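Local coordinates for hypothetical protein (Methanosarcina mazei, PDB 2I1S) that is of unknown function but belongs to the plasmid pRiA4b ORF-3-like family and folds around a mixed beta sheet, at residues 8-13 / 117-122; 25-30 / 131-136. All blocks are in the same frame, centred on the assembly; numbering follows the deposited sequence.

Contact 1: 8-13 / 117-122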
# COMPACT_ATOMS: atom_id res chain seq x y z
N VAL A 8 -12.57 1.44 -14.05
CA VAL A 8 -11.63 1.04 -13.01
C VAL A 8 -10.32 1.88 -13.01
O VAL A 8 -9.78 2.25 -14.05
CB VAL A 8 -11.38 -0.49 -12.97
CG1 VAL A 8 -12.68 -1.20 -12.72
CG2 VAL A 8 -10.78 -0.99 -14.22
N TYR A 9 -9.84 2.19 -11.81
CA TYR A 9 -8.59 2.92 -11.62
C TYR A 9 -7.43 1.91 -11.54
O TYR A 9 -7.42 1.05 -10.65
CB TYR A 9 -8.69 3.76 -10.35
CG TYR A 9 -9.68 4.94 -10.42
CD1 TYR A 9 -10.50 5.14 -11.54
CD2 TYR A 9 -9.77 5.87 -9.35
CE1 TYR A 9 -11.39 6.22 -11.62
CE2 TYR A 9 -10.64 6.95 -9.41
CZ TYR A 9 -11.46 7.13 -10.56
OH TYR A 9 -12.35 8.21 -10.64
N HIS A 10 -6.46 2.02 -12.47
CA HIS A 10 -5.20 1.27 -12.42
C HIS A 10 -4.17 2.05 -11.59
O HIS A 10 -3.66 3.11 -12.03
CB HIS A 10 -4.65 0.99 -13.83
CG HIS A 10 -5.64 0.33 -14.74
ND1 HIS A 10 -5.32 -0.76 -15.53
CD2 HIS A 10 -6.95 0.59 -14.99
CE1 HIS A 10 -6.39 -1.14 -16.22
NE2 HIS A 10 -7.39 -0.34 -15.91
N LEU A 11 -3.88 1.51 -10.39
CA LEU A 11 -3.07 2.19 -9.38
C LEU A 11 -1.73 1.52 -9.25
O LEU A 11 -1.68 0.29 -9.24
CB LEU A 11 -3.79 2.14 -8.02
CG LEU A 11 -5.17 2.83 -7.94
CD1 LEU A 11 -5.77 2.64 -6.54
CD2 LEU A 11 -5.14 4.35 -8.35
N LYS A 12 -0.65 2.28 -9.14
CA LYS A 12 0.58 1.67 -8.62
C LYS A 12 0.74 2.06 -7.16
O LYS A 12 0.43 3.19 -6.78
CB LYS A 12 1.81 2.08 -9.40
CG LYS A 12 3.04 1.26 -9.08
CD LYS A 12 4.22 1.78 -9.86
CE LYS A 12 5.48 1.09 -9.36
NZ LYS A 12 6.74 1.66 -9.89
N LEU A 13 1.16 1.09 -6.36
CA LEU A 13 1.43 1.27 -4.93
C LEU A 13 2.87 0.92 -4.66
O LEU A 13 3.29 -0.21 -4.95
CB LEU A 13 0.57 0.34 -4.08
CG LEU A 13 -0.91 0.21 -4.44
CD1 LEU A 13 -1.59 -0.74 -3.47
CD2 LEU A 13 -1.62 1.55 -4.49
N LEU A 117 -2.27 6.91 -9.59
CA LEU A 117 -3.16 6.59 -10.72
C LEU A 117 -2.41 6.59 -12.06
O LEU A 117 -1.86 7.61 -12.47
CB LEU A 117 -4.33 7.59 -10.79
CG LEU A 117 -5.46 7.38 -11.80
CD1 LEU A 117 -6.33 6.15 -11.47
CD2 LEU A 117 -6.30 8.65 -11.89
N GLU A 118 -2.38 5.44 -12.75
CA GLU A 118 -1.77 5.40 -14.07
C GLU A 118 -2.79 5.47 -15.20
O GLU A 118 -2.55 6.13 -16.20
CB GLU A 118 -0.88 4.16 -14.24
CG GLU A 118 0.43 4.23 -13.45
CD GLU A 118 1.24 2.94 -13.50
OE1 GLU A 118 0.63 1.84 -13.62
OE2 GLU A 118 2.49 3.02 -13.40
N LYS A 119 -3.93 4.77 -15.03
CA LYS A 119 -4.96 4.68 -16.08
C LYS A 119 -6.34 4.55 -15.47
O LYS A 119 -6.52 3.87 -14.45
CB LYS A 119 -4.74 3.44 -16.96
CG LYS A 119 -3.45 3.38 -17.75
CD LYS A 119 -2.83 1.97 -17.69
CE LYS A 119 -3.69 0.93 -18.41
NZ LYS A 119 -2.90 0.13 -19.42
N ILE A 120 -7.31 5.22 -16.09
CA ILE A 120 -8.73 5.03 -15.82
C ILE A 120 -9.29 4.32 -17.05
O ILE A 120 -9.20 4.85 -18.15
CB ILE A 120 -9.46 6.40 -15.64
CG1 ILE A 120 -8.93 7.16 -14.40
CG2 ILE A 120 -10.98 6.20 -15.56
CD1 ILE A 120 -9.71 8.45 -14.09
N LEU A 121 -9.85 3.12 -16.88
CA LEU A 121 -10.37 2.35 -18.03
C LEU A 121 -11.73 1.70 -17.75
O LEU A 121 -12.06 1.46 -16.59
CB LEU A 121 -9.33 1.33 -18.48
CG LEU A 121 -8.11 1.92 -19.21
CD1 LEU A 121 -7.11 0.83 -19.54
CD2 LEU A 121 -8.47 2.75 -20.47
N PRO A 122 -12.55 1.42 -18.82
CA PRO A 122 -13.82 0.71 -18.57
C PRO A 122 -13.53 -0.64 -17.93
O PRO A 122 -12.52 -1.27 -18.26
CB PRO A 122 -14.44 0.54 -19.97
CG PRO A 122 -13.82 1.58 -20.81
CD PRO A 122 -12.40 1.76 -20.25
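His10 packs one ring face against Lys119, whose chain bends to put CE 4.1 Å from the ring centroid and 29° off its normal, a CH-pi contact. A chi1 of -53° sets His10 CG anti to the carbonyl carbon, 3.9 Å from Lys119 CB. The Leu121 side chain crosses that of His10 at about a right angle and brings CB to 3.6 Å from NE2. That nitrogen is buried here without a polar partner in the model. An alanine here would probably leave Lys119 CE and Leu121 CB without the ring they pack on and open a gap where the imidazole was. Strands 7-15 and 111-122 run antiparallel, and their register slips by one at a classic beta bulge: two residues, Glu118 and Lys119, stand opposite the single His10, and His10 O accepts from Glu118 N at 2.8 Å and only weakly from Lys119 N at 3.4 Å. On the face carrying Tyr9, Leu117 CG is anti to its backbone N (chi1 -174°), and its CD1 meets Tyr9 CB at 3.5 Å and Leu11 CD2 at 3.8 Å. Ile120 lies side by side with Tyr9, its CD1 3.7 Å from Tyr9 CE1; helix 90-93 also touches this tyrosine.

Contact 2: 25-30 / 131-136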
# COMPACT_ATOMS: atom_id res chain seq x y z
N ARG A 25 0.66 -3.58 -8.46
CA ARG A 25 -0.29 -2.86 -9.32
C ARG A 25 -1.67 -3.48 -9.10
O ARG A 25 -1.80 -4.69 -9.11
CB ARG A 25 0.17 -2.87 -10.82
CG ARG A 25 0.67 -1.51 -11.27
CD ARG A 25 1.15 -1.46 -12.73
NE ARG A 25 2.58 -1.65 -12.66
CZ ARG A 25 3.52 -0.74 -12.84
NH1 ARG A 25 3.25 0.48 -13.24
NH2 ARG A 25 4.77 -1.09 -12.64
N ILE A 26 -2.66 -2.66 -8.81
CA ILE A 26 -4.02 -3.16 -8.59
C ILE A 26 -5.01 -2.34 -9.40
O ILE A 26 -4.75 -1.17 -9.72
CB ILE A 26 -4.44 -3.13 -7.08
CG1 ILE A 26 -4.58 -1.68 -6.55
CG2 ILE A 26 -3.53 -4.05 -6.22
CD1 ILE A 26 -5.18 -1.54 -5.10
N GLN A 27 -6.16 -2.94 -9.74
CA GLN A 27 -7.26 -2.15 -10.33
C GLN A 27 -8.46 -2.11 -9.38
O GLN A 27 -8.92 -3.14 -8.87
CB GLN A 27 -7.63 -2.69 -11.69
CG GLN A 27 -6.47 -2.76 -12.69
CD GLN A 27 -6.86 -3.45 -13.97
OE1 GLN A 27 -8.06 -3.54 -14.27
NE2 GLN A 27 -5.88 -3.94 -14.74
N VAL A 28 -8.98 -0.91 -9.12
CA VAL A 28 -10.11 -0.79 -8.18
C VAL A 28 -11.36 -0.16 -8.83
O VAL A 28 -11.23 0.62 -9.75
CB VAL A 28 -9.70 -0.01 -6.87
CG1 VAL A 28 -8.67 -0.80 -6.10
CG2 VAL A 28 -9.17 1.37 -7.19
N PRO A 29 -12.58 -0.54 -8.36
CA PRO A 29 -13.77 0.17 -8.82
C PRO A 29 -13.63 1.67 -8.61
O PRO A 29 -13.11 2.12 -7.56
CB PRO A 29 -14.90 -0.39 -7.93
CG PRO A 29 -14.44 -1.78 -7.58
CD PRO A 29 -12.94 -1.64 -7.42
N GLU A 30 -14.08 2.43 -9.61
CA GLU A 30 -14.05 3.89 -9.55
C GLU A 30 -14.85 4.46 -8.37
O GLU A 30 -14.50 5.51 -7.84
CB GLU A 30 -14.49 4.51 -10.90
CG GLU A 30 -15.97 4.24 -11.28
CD GLU A 30 -16.44 4.99 -12.53
OE1 GLU A 30 -15.78 5.99 -12.92
OE2 GLU A 30 -17.47 4.58 -13.11
N ILE A 131 -8.48 -6.26 -8.36
CA ILE A 131 -7.52 -7.28 -8.76
C ILE A 131 -6.08 -6.81 -8.59
O ILE A 131 -5.81 -5.62 -8.61
CB ILE A 131 -7.72 -7.79 -10.24
CG1 ILE A 131 -7.57 -6.68 -11.27
CG2 ILE A 131 -9.03 -8.56 -10.40
CD1 ILE A 131 -7.48 -7.26 -12.69
N CYS A 132 -5.16 -7.76 -8.43
CA CYS A 132 -3.74 -7.42 -8.42
C CYS A 132 -3.14 -8.01 -9.66
O CYS A 132 -3.17 -9.22 -9.87
CB CYS A 132 -3.05 -7.96 -7.16
SG CYS A 132 -1.27 -7.60 -7.05
N THR A 133 -2.60 -7.15 -10.52
CA THR A 133 -2.10 -7.64 -11.78
C THR A 133 -0.61 -8.00 -11.79
O THR A 133 -0.19 -8.80 -12.63
CB THR A 133 -2.39 -6.65 -12.93
OG1 THR A 133 -1.70 -5.40 -12.70
CG2 THR A 133 -3.91 -6.43 -13.12
N ALA A 134 0.18 -7.39 -10.89
CA ALA A 134 1.64 -7.47 -10.89
C ALA A 134 2.23 -6.88 -9.59
O ALA A 134 1.59 -6.08 -8.88
CB ALA A 134 2.22 -6.72 -12.13
N GLY A 135 3.46 -7.26 -9.28
CA GLY A 135 4.15 -6.72 -8.10
C GLY A 135 5.59 -7.17 -8.09
O GLY A 135 5.96 -8.06 -8.82
N LYS A 136 6.41 -6.54 -7.27
CA LYS A 136 7.78 -7.01 -7.10
C LYS A 136 8.11 -6.92 -5.61
O LYS A 136 7.76 -5.93 -4.98
CB LYS A 136 8.74 -6.13 -7.88
CG LYS A 136 9.89 -6.83 -8.53
CD LYS A 136 9.47 -7.61 -9.74
CE LYS A 136 10.60 -8.49 -10.22
NZ LYS A 136 11.42 -7.91 -11.40
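Four backbone hydrogen bonds join Arg25 and Gln27 to the antiparallel strand 131-136, with the short strand axes 4.6 Å apart at closest approach. Gln27 and Ile131 form a hydrogen-bonded pair: Gln27 N gives to Ile131 O at 2.9 Å and Ile131 N returns a bond to Gln27 O. Farther along, Arg25 N donates to Ala134 O at 2.7 Å, while Arg25 O receives Thr133 N. The Thr133 bond is bent, 149° at the hydrogen. Ile26 and Cys132 make the non-hydrogen-bonded pair between them, where CA-H...O contacts run from Ile26 CA to Ile131 O and from Cys132 CA to Arg25 O, the latter at 3.4 Å.

Apolar packing is thin. Ile26 CG2 meets Cys132 CB at 4.0 Å; Ile26 CB lies near Ile131 O, and the side chain also touches Ala40 and Val44 of helix 34-44. On the other face, Gln27 and Ile131 lie side by side, Gln27 CB 4.0 Å from Ile131 CG1. An extended chi2 (174°) carries Gln27 CD to 4.1 Å from Ile131 CD1. Gln27 NE2 comes within 3.6 Å of Thr133 CG2, the two side chains crossing at about a right angle.

The guanidinium of Arg25 turns to Glu118 through a salt bridge, away from 131-136. With no side-chain hydrogen bond or salt bridge between the segments, the pairing of outermost strand 131-136 probably depends little on which side chains face each other.

Contacts 1 and 2 belong to one mixed sheet, in the order 111-122, 7-15, 22-29, 131-136, with centres about 8 Å apart. Their join is the neighbouring pair 7-15 and 22-29, where Leu11 N lies 2.9 Å from Ile26 O, a probable hydrogen bond. A salt bridge spans strand 7-15: Glu118 OE2, at the bulge of contact 1, meets Arg25 NH1 of contact 2 at 2.7 Å. On the same face, the side chains of His10 and Gln27 touch, which continues the side-chain row from Lys119 toward Ile131. Along the chain the two pairings alternate, so each early strand pairs with a later one.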